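Local coordinates for protein esterase (Rhizomucor miehei CAU432, PDB 4WY8) that hydrolyses carboxylic esters, acting as a fungal carboxylesterase of the alpha/beta hydrolase superfamily, at residues A[54-59]-A[68-73]; A[47-52]-A[107-112]; A[197-202]-A[217-222]; A[126-131]-A[223-228]. All blocks are in the same frame, centred on the assembly; numbering follows the deposited sequence.

Contact 1: A[54-59]-A[68-73]; sequences EEKTIN and LTITRP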
loop_
_atom_site.group_PDB
_atom_site.type_symbol
_atom_site.label_atom_id
_atom_site.label_comp_id
_atom_site.label_asym_id
_atom_site.label_seq_id
_atom_site.Cartn_x
_atom_site.Cartn_y
_atom_site.Cartn_z
ATOM N N GLU A 54 23.253 19.411 1.518
ATOM C CA GLU A 54 23.537 20.801 1.184
ATOM C C GLU A 54 22.527 21.717 1.844
ATOM O O GLU A 54 21.320 21.470 1.765
ATOM C CB GLU A 54 23.507 21.012 -0.342
ATOM C CG GLU A 54 23.447 22.497 -0.766
ATOM C CD GLU A 54 23.427 22.717 -2.291
ATOM O OE1 GLU A 54 23.501 23.896 -2.732
ATOM O OE2 GLU A 54 23.280 21.721 -3.043
ATOM N N GLU A 55 23.000 22.792 2.465
ATOM C CA GLU A 55 22.077 23.763 3.045
ATOM C C GLU A 55 22.015 24.926 2.058
ATOM O O GLU A 55 23.040 25.459 1.641
ATOM C CB GLU A 55 22.509 24.223 4.450
ATOM C CG GLU A 55 22.540 23.116 5.526
ATOM C CD GLU A 55 21.160 22.794 6.119
ATOM O OE1 GLU A 55 20.167 23.417 5.698
ATOM O OE2 GLU A 55 21.060 21.910 7.008
ATOM N N LYS A 56 20.799 25.283 1.661
ATOM C CA LYS A 56 20.574 26.260 0.604
ATOM C C LYS A 56 19.585 27.329 1.017
ATOM O O LYS A 56 18.513 27.023 1.521
ATOM C CB LYS A 56 20.073 25.561 -0.668
ATOM C CG LYS A 56 19.910 26.503 -1.850
ATOM C CD LYS A 56 21.013 26.377 -2.873
ATOM C CE LYS A 56 20.896 27.518 -3.887
ATOM N NZ LYS A 56 21.981 27.487 -4.912
ATOM N N THR A 57 19.929 28.590 0.792
ATOM C CA THR A 57 19.018 29.668 1.140
ATOM C C THR A 57 18.443 30.279 -0.110
ATOM O O THR A 57 19.196 30.670 -1.006
ATOM C CB THR A 57 19.716 30.775 1.951
ATOM O OG1 THR A 57 20.134 30.258 3.221
ATOM C CG2 THR A 57 18.765 31.935 2.167
ATOM N N ILE A 58 17.121 30.363 -0.205
ATOM C CA ILE A 58 16.587 31.111 -1.323
ATOM C C ILE A 58 16.097 32.436 -0.740
ATOM O O ILE A 58 15.377 32.477 0.263
ATOM C CB ILE A 58 15.511 30.306 -2.106
ATOM C CG1 ILE A 58 14.312 29.915 -1.270
ATOM C CG2 ILE A 58 16.137 29.026 -2.670
ATOM C CD1 ILE A 58 13.375 28.969 -2.042
ATOM N N ASN A 59 16.533 33.517 -1.385
ATOM C CA ASN A 59 16.255 34.895 -0.972
ATOM C C ASN A 59 15.087 35.523 -1.717
ATOM O O ASN A 59 15.165 35.712 -2.934
ATOM C CB ASN A 59 17.508 35.753 -1.172
ATOM C CG ASN A 59 18.659 35.314 -0.296
ATOM O OD1 ASN A 59 18.626 35.487 0.922
ATOM N ND2 ASN A 59 19.676 34.712 -0.907
ATOM N N LEU A 68 16.286 25.856 2.851
ATOM C CA LEU A 68 16.136 24.531 2.269
ATOM C C LEU A 68 17.266 23.618 2.720
ATOM O O LEU A 68 18.422 24.051 2.794
ATOM C CB LEU A 68 16.150 24.612 0.743
ATOM C CG LEU A 68 15.196 25.633 0.118
ATOM C CD1 LEU A 68 15.354 25.604 -1.398
ATOM C CD2 LEU A 68 13.754 25.397 0.515
ATOM N N THR A 69 16.929 22.375 3.060
ATOM C CA THR A 69 17.929 21.325 3.290
ATOM C C THR A 69 17.782 20.288 2.177
ATOM O O THR A 69 16.745 19.644 2.053
ATOM C CB THR A 69 17.752 20.674 4.692
ATOM O OG1 THR A 69 17.744 21.700 5.687
ATOM C CG2 THR A 69 18.871 19.735 5.006
ATOM N N ILE A 70 18.803 20.144 1.344
ATOM C CA ILE A 70 18.727 19.250 0.205
ATOM C C ILE A 70 19.602 18.028 0.397
ATOM O O ILE A 70 20.827 18.145 0.533
ATOM C CB ILE A 70 19.149 19.961 -1.078
ATOM C CG1 ILE A 70 18.400 21.289 -1.200
ATOM C CG2 ILE A 70 18.927 19.050 -2.289
ATOM C CD1 ILE A 70 18.887 22.156 -2.327
ATOM N N THR A 71 18.995 16.842 0.374
ATOM C CA THR A 71 19.787 15.620 0.522
ATOM C C THR A 71 19.752 14.805 -0.774
ATOM O O THR A 71 18.730 14.767 -1.447
ATOM C CB THR A 71 19.280 14.758 1.725
ATOM O OG1 THR A 71 17.867 14.614 1.639
ATOM C CG2 THR A 71 19.608 15.427 3.065
ATOM N N ARG A 72 20.871 14.190 -1.155
ATOM C CA ARG A 72 20.869 13.282 -2.307
ATOM C C ARG A 72 21.771 12.076 -2.065
ATOM O O ARG A 72 22.628 12.128 -1.193
ATOM C CB ARG A 72 21.249 14.034 -3.605
ATOM C CG ARG A 72 22.174 15.182 -3.460
ATOM C CD ARG A 72 22.133 16.145 -4.674
ATOM N NE ARG A 72 22.577 15.512 -5.911
ATOM C CZ ARG A 72 22.056 15.753 -7.111
ATOM N NH1 ARG A 72 22.542 15.124 -8.180
ATOM N NH2 ARG A 72 21.051 16.618 -7.249
ATOM N N PRO A 73 21.585 10.987 -2.842
ATOM C CA PRO A 73 22.477 9.844 -2.621
ATOM C C PRO A 73 23.914 10.235 -2.952
ATOM O O PRO A 73 24.111 11.171 -3.740
ATOM C CB PRO A 73 21.961 8.776 -3.601
ATOM C CG PRO A 73 20.599 9.244 -4.050
ATOM C CD PRO A 73 20.639 10.744 -3.946
HETATM O O HOH W 1 18.874 25.449 5.497
#
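Four backbone hydrogen bonds tie Glu54 to Ile70 and Lys56 to Leu68, the two hydrogen-bonded pairs of an antiparallel ladder, in each of which both residues donate and accept. Ile70 N reaches Glu54 O over 2.9 Å, and Leu68 N reaches Lys56 O over 2.8 Å. Between these rungs Glu55 and Thr69 form a non-hydrogen-bonded pair. The ladder belongs to the beta hairpin of strands 51-59 and 65-73 at one side of the alpha/beta hydrolase sheet; strand 51-59 is an outermost strand within the chain. Polar side-chain contact is concentrated on the face bearing Glu55 and Thr69, which lie side by side and point the same way. Thr69 OG1 donates to the syn side of Glu55 OE1 (3.0 Å), 31° out of the carboxylate plane, and a bend in the glutamate at chi2 (-81°) places CD for this. Lys97 forms a salt bridge with OE2, while Asn119 ND2 is a second partner of Thr69 OG1. Apolar contact gathers on the other face. There Ile58 CG2 meets Leu68 CD1 at 3.7 Å, their side chains crossing at about a right angle, and Ile70 CD1 lies 4.0 Å from Lys56 CB, with Trp141 and Ala138 of helix 130-143 packed against this face.

Contact 2: A[47-52]-A[107-112]; sequences GLPDVY and LTVRAR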
loop_
_atom_site.group_PDB
_atom_site.type_symbol
_atom_site.label_atom_id
_atom_site.label_comp_id
_atom_site.label_asym_id
_atom_site.label_seq_id
_atom_site.Cartn_x
_atom_site.Cartn_y
_atom_site.Cartn_z
ATOM N N GLY A 47 22.200 2.364 11.401
ATOM C CA GLY A 47 21.648 2.036 10.098
ATOM C C GLY A 47 21.209 3.251 9.302
ATOM O O GLY A 47 20.521 3.130 8.289
ATOM N N LEU A 48 21.620 4.430 9.749
ATOM C CA LEU A 48 21.299 5.651 9.041
ATOM C C LEU A 48 22.081 5.704 7.713
ATOM O O LEU A 48 23.299 5.638 7.708
ATOM C CB LEU A 48 21.608 6.837 9.947
ATOM C CG LEU A 48 20.927 8.193 9.754
ATOM C CD1 LEU A 48 19.406 8.118 9.795
ATOM C CD2 LEU A 48 21.459 9.125 10.823
ATOM N N PRO A 49 21.370 5.831 6.583
ATOM C CA PRO A 49 22.017 5.886 5.269
ATOM C C PRO A 49 22.903 7.107 5.140
ATOM O O PRO A 49 22.660 8.111 5.803
ATOM C CB PRO A 49 20.839 5.976 4.283
ATOM C CG PRO A 49 19.637 5.565 5.060
ATOM C CD PRO A 49 19.911 5.973 6.475
ATOM N N ASP A 50 23.932 6.998 4.315
ATOM C CA ASP A 50 24.813 8.103 3.980
ATOM C C ASP A 50 24.233 8.965 2.865
ATOM O O ASP A 50 23.788 8.440 1.828
ATOM C CB ASP A 50 26.159 7.555 3.525
ATOM C CG ASP A 50 26.907 6.872 4.634
ATOM O OD1 ASP A 50 26.951 7.425 5.757
ATOM O OD2 ASP A 50 27.414 5.757 4.379
ATOM N N VAL A 51 24.251 10.281 3.055
ATOM C CA VAL A 51 23.725 11.166 2.031
ATOM C C VAL A 51 24.660 12.330 1.836
ATOM O O VAL A 51 25.402 12.713 2.738
ATOM C CB VAL A 51 22.296 11.716 2.376
ATOM C CG1 VAL A 51 21.265 10.570 2.560
ATOM C CG2 VAL A 51 22.334 12.612 3.611
ATOM N N TYR A 52 24.611 12.895 0.642
ATOM C CA TYR A 52 25.221 14.178 0.369
ATOM C C TYR A 52 24.229 15.258 0.787
ATOM O O TYR A 52 23.136 15.324 0.223
ATOM C CB TYR A 52 25.587 14.293 -1.120
ATOM C CG TYR A 52 26.219 15.616 -1.474
ATOM C CD1 TYR A 52 27.595 15.734 -1.593
ATOM C CD2 TYR A 52 25.446 16.755 -1.648
ATOM C CE1 TYR A 52 28.185 16.959 -1.896
ATOM C CE2 TYR A 52 26.026 17.982 -1.942
ATOM C CZ TYR A 52 27.390 18.076 -2.063
ATOM O OH TYR A 52 27.948 19.299 -2.362
ATOM N N LEU A 107 14.247 7.940 2.427
ATOM C CA LEU A 107 13.541 8.284 1.199
ATOM C C LEU A 107 14.541 8.691 0.106
ATOM O O LEU A 107 14.450 8.280 -1.044
ATOM C CB LEU A 107 12.557 9.418 1.484
ATOM C CG LEU A 107 11.665 9.883 0.329
ATOM C CD1 LEU A 107 10.760 8.750 -0.244
ATOM C CD2 LEU A 107 10.842 11.097 0.770
ATOM N N THR A 108 15.506 9.502 0.498
ATOM C CA THR A 108 16.566 9.940 -0.389
ATOM C C THR A 108 17.256 8.767 -1.046
ATOM O O THR A 108 17.352 8.728 -2.286
ATOM C CB THR A 108 17.620 10.769 0.356
ATOM O OG1 THR A 108 17.017 11.966 0.885
ATOM C CG2 THR A 108 18.778 11.108 -0.585
ATOM N N VAL A 109 17.733 7.797 -0.259
ATOM C CA VAL A 109 18.505 6.737 -0.929
ATOM C C VAL A 109 17.634 5.664 -1.567
ATOM O O VAL A 109 18.044 5.025 -2.552
ATOM C CB VAL A 109 19.499 6.038 0.026
ATOM C CG1 VAL A 109 20.457 7.079 0.635
ATOM C CG2 VAL A 109 18.745 5.314 1.134
ATOM N N ARG A 110 16.424 5.465 -1.059
ATOM C CA ARG A 110 15.565 4.451 -1.667
ATOM C C ARG A 110 14.993 4.955 -2.992
ATOM O O ARG A 110 14.896 4.209 -3.939
ATOM C CB ARG A 110 14.441 4.040 -0.724
ATOM C CG ARG A 110 14.929 3.268 0.501
ATOM C CD ARG A 110 13.750 2.813 1.347
ATOM N NE ARG A 110 14.127 2.510 2.727
ATOM C CZ ARG A 110 13.440 1.701 3.532
ATOM N NH1 ARG A 110 12.339 1.093 3.088
ATOM N NH2 ARG A 110 13.844 1.513 4.787
ATOM N N ALA A 111 14.626 6.227 -3.057
ATOM C CA ALA A 111 14.045 6.772 -4.280
ATOM C C ALA A 111 15.131 7.239 -5.240
ATOM O O ALA A 111 14.860 7.466 -6.417
ATOM C CB ALA A 111 13.095 7.932 -3.955
ATOM N N ARG A 112 16.359 7.356 -4.737
ATOM C CA ARG A 112 17.463 7.948 -5.501
ATOM C C ARG A 112 17.030 9.305 -6.033
ATOM O O ARG A 112 17.042 9.553 -7.235
ATOM C CB ARG A 112 17.923 7.018 -6.639
ATOM C CG ARG A 112 18.655 5.787 -6.122
ATOM C CD ARG A 112 19.366 4.990 -7.225
ATOM N NE ARG A 112 20.406 5.777 -7.881
ATOM C CZ ARG A 112 21.631 5.934 -7.390
ATOM N NH1 ARG A 112 21.963 5.361 -6.238
ATOM N NH2 ARG A 112 22.515 6.666 -8.042
#
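The ring of Pro49 meets Val109 through its CB and CG atoms, and no aromatic ring or guanidinium group takes part in the contact. Pro49 CB is shared between two methyls, lying 3.8 Å from Val109 CG1 and equally far from Val109 CG2, while CG is 4.0 Å from Val109 CG2. The flat Asp50-Val51 peptide brings Asp50 O to 3.8 Å from Val109 CG1. With CG1 anti to the carbonyl carbon of Val109 (chi1 -57°), this methyl touches Pro49 CB, Asp50 O and also Val51 CG1, the last at 4.1 Å. Val51 CG1 then reaches Thr108 CG2 at 4.0 Å, these two side chains crossing at about a right angle. No hydrogen bond spans the segments, and this is a small apolar contact near the surface: Pro49 and Val51 point to the helix while Asp50, between them, points away. Thr108 OG1 is occupied by Val104 O and by Thr71 OG1 of the adjoining strand. The contact thus lays the C-terminal end of helix 101-111 against the chain entering strand 51-59, while Arg110 of the same helix reaches helix 301-322 through a salt bridge to Asp308.

Contact 3: A[197-202]-A[217-222]; sequences DNFETD and LMVWFF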
loop_
_atom_site.group_PDB
_atom_site.type_symbol
_atom_site.label_atom_id
_atom_site.label_comp_id
_atom_site.label_asym_id
_atom_site.label_seq_id
_atom_site.Cartn_x
_atom_site.Cartn_y
_atom_site.Cartn_z
ATOM N N ASP A 197 -10.940 20.262 10.789
ATOM C CA ASP A 197 -10.886 20.673 12.183
ATOM C C ASP A 197 -12.090 20.132 12.947
ATOM O O ASP A 197 -12.528 20.719 13.932
ATOM C CB ASP A 197 -10.811 22.199 12.301
ATOM C CG ASP A 197 -12.140 22.895 11.942
ATOM O OD1 ASP A 197 -12.943 22.337 11.157
ATOM O OD2 ASP A 197 -12.382 24.003 12.466
ATOM N N ASN A 198 -12.689 19.057 12.469
ATOM C CA ASN A 198 -13.719 18.451 13.288
ATOM C C ASN A 198 -13.068 17.454 14.247
ATOM O O ASN A 198 -12.560 16.400 13.825
ATOM C CB ASN A 198 -14.787 17.780 12.437
ATOM C CG ASN A 198 -15.882 17.155 13.281
ATOM O OD1 ASN A 198 -15.847 17.222 14.516
ATOM N ND2 ASN A 198 -16.849 16.527 12.624
ATOM N N PHE A 199 -13.090 17.791 15.536
ATOM C CA PHE A 199 -12.414 16.979 16.541
ATOM C C PHE A 199 -13.336 15.944 17.150
ATOM O O PHE A 199 -13.054 15.408 18.231
ATOM C CB PHE A 199 -11.826 17.854 17.651
ATOM C CG PHE A 199 -10.963 18.959 17.141
ATOM C CD1 PHE A 199 -9.830 18.671 16.388
ATOM C CD2 PHE A 199 -11.232 20.276 17.472
ATOM C CE1 PHE A 199 -9.011 19.681 15.920
ATOM C CE2 PHE A 199 -10.419 21.303 17.016
ATOM C CZ PHE A 199 -9.301 21.007 16.238
ATOM N N GLU A 200 -14.455 15.688 16.485
ATOM C CA GLU A 200 -15.365 14.648 16.942
ATOM C C GLU A 200 -15.760 13.655 15.843
ATOM O O GLU A 200 -16.864 13.114 15.872
ATOM C CB GLU A 200 -16.605 15.282 17.549
ATOM C CG GLU A 200 -16.302 16.165 18.752
ATOM C CD GLU A 200 -16.170 15.356 20.040
ATOM O OE1 GLU A 200 -16.380 14.122 19.991
ATOM O OE2 GLU A 200 -15.853 15.951 21.101
ATOM N N THR A 201 -14.866 13.420 14.876
ATOM C CA THR A 201 -15.072 12.340 13.917
ATOM C C THR A 201 -14.965 11.042 14.695
ATOM O O THR A 201 -14.499 11.045 15.842
ATOM C CB THR A 201 -14.024 12.358 12.753
ATOM O OG1 THR A 201 -12.708 12.073 13.270
ATOM C CG2 THR A 201 -14.012 13.724 12.022
ATOM N N ASP A 202 -15.390 9.935 14.097
ATOM C CA ASP A 202 -15.333 8.647 14.790
ATOM C C ASP A 202 -13.916 8.225 15.188
ATOM O O ASP A 202 -13.730 7.633 16.261
ATOM C CB ASP A 202 -15.968 7.548 13.942
ATOM C CG ASP A 202 -17.477 7.594 13.971
ATOM O OD1 ASP A 202 -18.033 8.556 14.565
ATOM O OD2 ASP A 202 -18.104 6.666 13.404
ATOM N N LEU A 217 -3.656 17.312 21.856
ATOM C CA LEU A 217 -2.544 17.800 21.072
ATOM C C LEU A 217 -3.017 18.450 19.747
ATOM O O LEU A 217 -2.524 19.504 19.356
ATOM C CB LEU A 217 -1.574 16.647 20.821
ATOM C CG LEU A 217 -0.098 16.973 20.699
ATOM C CD1 LEU A 217 0.347 17.859 21.838
ATOM C CD2 LEU A 217 0.672 15.667 20.724
ATOM N N MET A 218 -3.993 17.850 19.073
ATOM C CA MET A 218 -4.488 18.447 17.831
ATOM C C MET A 218 -5.083 19.836 18.113
ATOM O O MET A 218 -4.822 20.790 17.373
ATOM C CB MET A 218 -5.521 17.532 17.153
ATOM C CG MET A 218 -4.900 16.383 16.333
ATOM S SD MET A 218 -3.654 16.942 15.128
ATOM C CE MET A 218 -4.627 18.099 14.147
ATOM N N VAL A 219 -5.827 19.957 19.215
ATOM C CA VAL A 219 -6.416 21.226 19.612
ATOM C C VAL A 219 -5.350 22.262 19.895
ATOM O O VAL A 219 -5.431 23.405 19.432
ATOM C CB VAL A 219 -7.326 21.048 20.858
ATOM C CG1 VAL A 219 -7.731 22.405 21.452
ATOM C CG2 VAL A 219 -8.552 20.225 20.477
ATOM N N TRP A 220 -4.331 21.852 20.636
ATOM C CA TRP A 220 -3.207 22.726 20.911
ATOM C C TRP A 220 -2.501 23.235 19.620
ATOM O O TRP A 220 -2.204 24.444 19.449
ATOM C CB TRP A 220 -2.252 21.962 21.815
ATOM C CG TRP A 220 -1.098 22.711 22.364
ATOM C CD1 TRP A 220 -1.120 23.637 23.375
ATOM C CD2 TRP A 220 0.275 22.548 21.994
ATOM N NE1 TRP A 220 0.157 24.072 23.633
ATOM C CE2 TRP A 220 1.030 23.420 22.803
ATOM C CE3 TRP A 220 0.939 21.751 21.052
ATOM C CZ2 TRP A 220 2.419 23.533 22.686
ATOM C CZ3 TRP A 220 2.314 21.850 20.942
ATOM C CH2 TRP A 220 3.045 22.740 21.756
ATOM N N PHE A 221 -2.246 22.305 18.710
ATOM C CA PHE A 221 -1.659 22.629 17.414
ATOM C C PHE A 221 -2.498 23.653 16.643
ATOM O O PHE A 221 -2.006 24.699 16.221
ATOM C CB PHE A 221 -1.534 21.369 16.575
ATOM C CG PHE A 221 -0.441 20.439 17.012
ATOM C CD1 PHE A 221 0.745 20.931 17.535
ATOM C CD2 PHE A 221 -0.582 19.066 16.825
ATOM C CE1 PHE A 221 1.759 20.059 17.898
ATOM C CE2 PHE A 221 0.419 18.189 17.172
ATOM C CZ PHE A 221 1.594 18.675 17.701
ATOM N N PHE A 222 -3.775 23.347 16.467
ATOM C CA PHE A 222 -4.673 24.257 15.756
ATOM C C PHE A 222 -4.753 25.651 16.424
ATOM O O PHE A 222 -4.782 26.689 15.732
ATOM C CB PHE A 222 -6.069 23.638 15.683
ATOM C CG PHE A 222 -6.405 23.005 14.340
ATOM C CD1 PHE A 222 -6.809 23.791 13.257
ATOM C CD2 PHE A 222 -6.354 21.625 14.175
ATOM C CE1 PHE A 222 -7.141 23.207 12.016
ATOM C CE2 PHE A 222 -6.681 21.026 12.944
ATOM C CZ PHE A 222 -7.074 21.825 11.859
#
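Phe199 packs into the side of helix 215-225 through Val219 and Phe222, in the connection between strands 188-191 and 253-258 of the alpha/beta hydrolase fold. This insertion after strand 188-191 is probably part of the cap, as in esterases related to hormone-sensitive lipase. The tight part is aromatic. The edge of Phe199 is directed at the face of Phe222 in an offset edge-to-face pair, with centroids 5.5 Å apart and planes at 74°. Phe199 CZ comes within 3.7 Å of Phe222 CD2. Phe199 CG lies anti to its carbonyl carbon (chi1 -52°), and beyond it the ring is sandwiched: Val219 CG2 makes a CH-pi contact at 4.1 Å from the ring centroid, and the backbone O of Asp197 sits 3.7 Å above the centre of the opposite face. Asp197 adds its own CH-pi contact, with CB 4.2 Å from the Phe222 centroid, while its carboxylate leads away to a salt bridge with Lys241. Trp92 extends the cluster edge-to-face against Phe222. Met218 CB borders the Phe199 ring, and its side chain comes close to the probable catalytic triad but makes no contact with it. The other side is looser and polar. Asn198 and Glu200 are exposed and make no contact with residues 217-222; Glu200 has a long, weak ion pair to Arg215. An Asx turn shapes the loop there, Glu200 N donating to Asn198 OD1 over 2.9 Å, from above the amide carbonyl plane.

Contact 4: A[126-131]-A[223-228]; sequences VRFPTA and DHYIPD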
loop_
_atom_site.group_PDB
_atom_site.type_symbol
_atom_site.label_atom_id
_atom_site.label_comp_id
_atom_site.label_asym_id
_atom_site.label_seq_id
_atom_site.Cartn_x
_atom_site.Cartn_y
_atom_site.Cartn_z
ATOM N N VAL A 126 4.771 32.453 13.964
ATOM C CA VAL A 126 3.987 32.940 12.839
ATOM C C VAL A 126 2.660 32.197 12.880
ATOM O O VAL A 126 2.556 31.167 13.531
ATOM C CB VAL A 126 4.720 32.746 11.486
ATOM C CG1 VAL A 126 6.103 33.431 11.526
ATOM C CG2 VAL A 126 4.859 31.262 11.133
ATOM N N ARG A 127 1.647 32.707 12.194
ATOM C CA ARG A 127 0.375 32.022 12.121
ATOM C C ARG A 127 0.174 31.591 10.670
ATOM O O ARG A 127 0.940 31.970 9.781
ATOM C CB ARG A 127 -0.797 32.929 12.559
ATOM C CG ARG A 127 -0.593 33.683 13.867
ATOM C CD ARG A 127 -0.706 32.758 15.080
ATOM N NE ARG A 127 -0.612 33.508 16.335
ATOM C CZ ARG A 127 -0.703 32.968 17.545
ATOM N NH1 ARG A 127 -0.902 31.665 17.682
ATOM N NH2 ARG A 127 -0.594 33.740 18.621
ATOM N N PHE A 128 -0.834 30.772 10.450
ATOM C CA PHE A 128 -1.390 30.584 9.120
ATOM C C PHE A 128 -1.621 31.976 8.518
ATOM O O PHE A 128 -2.060 32.885 9.242
ATOM C CB PHE A 128 -2.687 29.763 9.235
ATOM C CG PHE A 128 -3.498 29.697 7.983
ATOM C CD1 PHE A 128 -3.143 28.827 6.963
ATOM C CD2 PHE A 128 -4.653 30.461 7.851
ATOM C CE1 PHE A 128 -3.890 28.760 5.807
ATOM C CE2 PHE A 128 -5.417 30.393 6.705
ATOM C CZ PHE A 128 -5.036 29.540 5.683
ATOM N N PRO A 129 -1.311 32.169 7.218
ATOM C CA PRO A 129 -0.803 31.193 6.248
ATOM C C PRO A 129 0.649 31.379 5.845
ATOM O O PRO A 129 1.014 31.102 4.697
ATOM C CB PRO A 129 -1.699 31.443 5.035
ATOM C CG PRO A 129 -1.879 32.944 5.055
ATOM C CD PRO A 129 -1.862 33.357 6.533
ATOM N N THR A 130 1.484 31.786 6.785
ATOM C CA THR A 130 2.858 32.116 6.471
ATOM C C THR A 130 3.657 30.904 5.963
ATOM O O THR A 130 4.319 30.960 4.897
ATOM C CB THR A 130 3.535 32.685 7.712
ATOM O OG1 THR A 130 2.806 33.831 8.158
ATOM C CG2 THR A 130 4.971 33.069 7.424
ATOM N N ALA A 131 3.554 29.793 6.692
ATOM C CA ALA A 131 4.281 28.579 6.312
ATOM C C ALA A 131 3.885 28.107 4.922
ATOM O O ALA A 131 4.749 27.797 4.104
ATOM C CB ALA A 131 4.050 27.478 7.322
ATOM N N ASP A 223 -4.750 25.678 17.761
ATOM C CA ASP A 223 -4.862 26.947 18.479
ATOM C C ASP A 223 -3.610 27.793 18.268
ATOM O O ASP A 223 -3.696 29.015 18.173
ATOM C CB ASP A 223 -5.117 26.725 19.977
ATOM C CG ASP A 223 -6.565 26.396 20.275
ATOM O OD1 ASP A 223 -7.429 26.713 19.428
ATOM O OD2 ASP A 223 -6.839 25.814 21.349
ATOM N N HIS A 224 -2.442 27.163 18.201
ATOM C CA HIS A 224 -1.249 27.946 17.843
ATOM C C HIS A 224 -1.205 28.384 16.364
ATOM O O HIS A 224 -0.707 29.470 16.053
ATOM C CB HIS A 224 0.038 27.177 18.160
ATOM C CG HIS A 224 0.399 27.152 19.617
ATOM N ND1 HIS A 224 0.586 28.300 20.362
ATOM C CD2 HIS A 224 0.659 26.120 20.452
ATOM C CE1 HIS A 224 0.925 27.975 21.596
ATOM N NE2 HIS A 224 0.969 26.657 21.680
ATOM N N TYR A 225 -1.678 27.526 15.457
ATOM C CA TYR A 225 -1.576 27.777 14.000
ATOM C C TYR A 225 -2.618 28.785 13.491
ATOM O O TYR A 225 -2.302 29.696 12.713
ATOM C CB TYR A 225 -1.724 26.440 13.252
ATOM C CG TYR A 225 -1.512 26.418 11.739
ATOM C CD1 TYR A 225 -2.464 25.838 10.896
ATOM C CD2 TYR A 225 -0.352 26.904 11.172
ATOM C CE1 TYR A 225 -2.279 25.779 9.535
ATOM C CE2 TYR A 225 -0.145 26.844 9.800
ATOM C CZ TYR A 225 -1.115 26.278 8.993
ATOM O OH TYR A 225 -0.921 26.214 7.628
ATOM N N ILE A 226 -3.864 28.580 13.920
ATOM C CA ILE A 226 -5.006 29.391 13.511
ATOM C C ILE A 226 -5.831 29.754 14.733
ATOM O O ILE A 226 -6.844 29.096 15.013
ATOM C CB ILE A 226 -5.898 28.627 12.502
ATOM C CG1 ILE A 226 -5.048 28.034 11.382
ATOM C CG2 ILE A 226 -6.930 29.544 11.871
ATOM C CD1 ILE A 226 -5.837 27.171 10.434
ATOM N N PRO A 227 -5.416 30.805 15.460
ATOM C CA PRO A 227 -6.076 31.190 16.719
ATOM C C PRO A 227 -7.553 31.512 16.579
ATOM O O PRO A 227 -8.379 31.116 17.415
ATOM C CB PRO A 227 -5.313 32.453 17.149
ATOM C CG PRO A 227 -3.968 32.312 16.504
ATOM C CD PRO A 227 -4.248 31.652 15.169
ATOM N N ASP A 228 -7.891 32.237 15.525
ATOM C CA ASP A 228 -9.270 32.637 15.338
ATOM C C ASP A 228 -9.973 31.627 14.436
ATOM O O ASP A 228 -9.660 31.486 13.258
ATOM C CB ASP A 228 -9.308 34.079 14.837
ATOM C CG ASP A 228 -8.988 35.085 15.977
ATOM O OD1 ASP A 228 -9.334 34.783 17.147
ATOM O OD2 ASP A 228 -8.339 36.129 15.730
#
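Arg127 and Phe128 dock onto the C-terminal end of helix 215-225, where the alpha/beta hydrolase fold brings the loop before helix 130-143 against the connection between strands 188-191 and 253-258. Two carbonyls of the last helical turn find their donors across this contact. Tyr225 O accepts Phe128 N at 2.9 Å, in a nearly straight bond with an N-H...O angle of 165°. His224 O takes Arg127 NH1 at 2.7 Å, lying close to the guanidinium plane. A bend at chi2 (-74°) places Arg127 CD beside the same carbonyl, and Pro227 CG lies over one face of the guanidinium, 3.3 Å from NH1. The positive group at a helix C-terminus would be expected to interact favourably with the helix dipole. Within the loop, Arg127 O is satisfied by Thr130 N (3.1 Å) at the start of the next helix, just beyond the cis peptide bond that precedes Pro129. Asp223 turns away, its OD1 in a salt bridge with Arg232 NH2, which also meets Ile226 O. Apolar contact fills in behind these bonds. Phe128 CB sits over the centre of the Tyr225 ring, 3.9 Å from its centroid, and touches Ile226 CG1 as well. Trp92 stacks on the same tyrosine. The Phe128 ring presents its edge to the Tyr225 face in an offset edge-to-face pair, planes at 63°, and its CD1 lies 3.5 Å from Tyr225 OH.

Two pairs of contacts illustrate how one alpha/beta hydrolase fold is built up from its flanks. Contacts 1 and 2 share strand 51-59, their centres about 15 Å apart, and they touch directly through a probable hydrogen bond between Arg72 O and Tyr52 N, while contact 1 is nested along the chain inside the loop that contact 2 closes. Contacts 3 and 4 share helix 215-225, also with centres about 15 Å apart, and contact 3 is nested inside the loop of contact 4. The pairs follow in series. Contact 3 lies across the chain's centre from contacts 1 and 2, with centres about 33 and 34 Å away. The two pairs do not touch: one sits at the hairpin edge of the sheet, the other at the probable cap region.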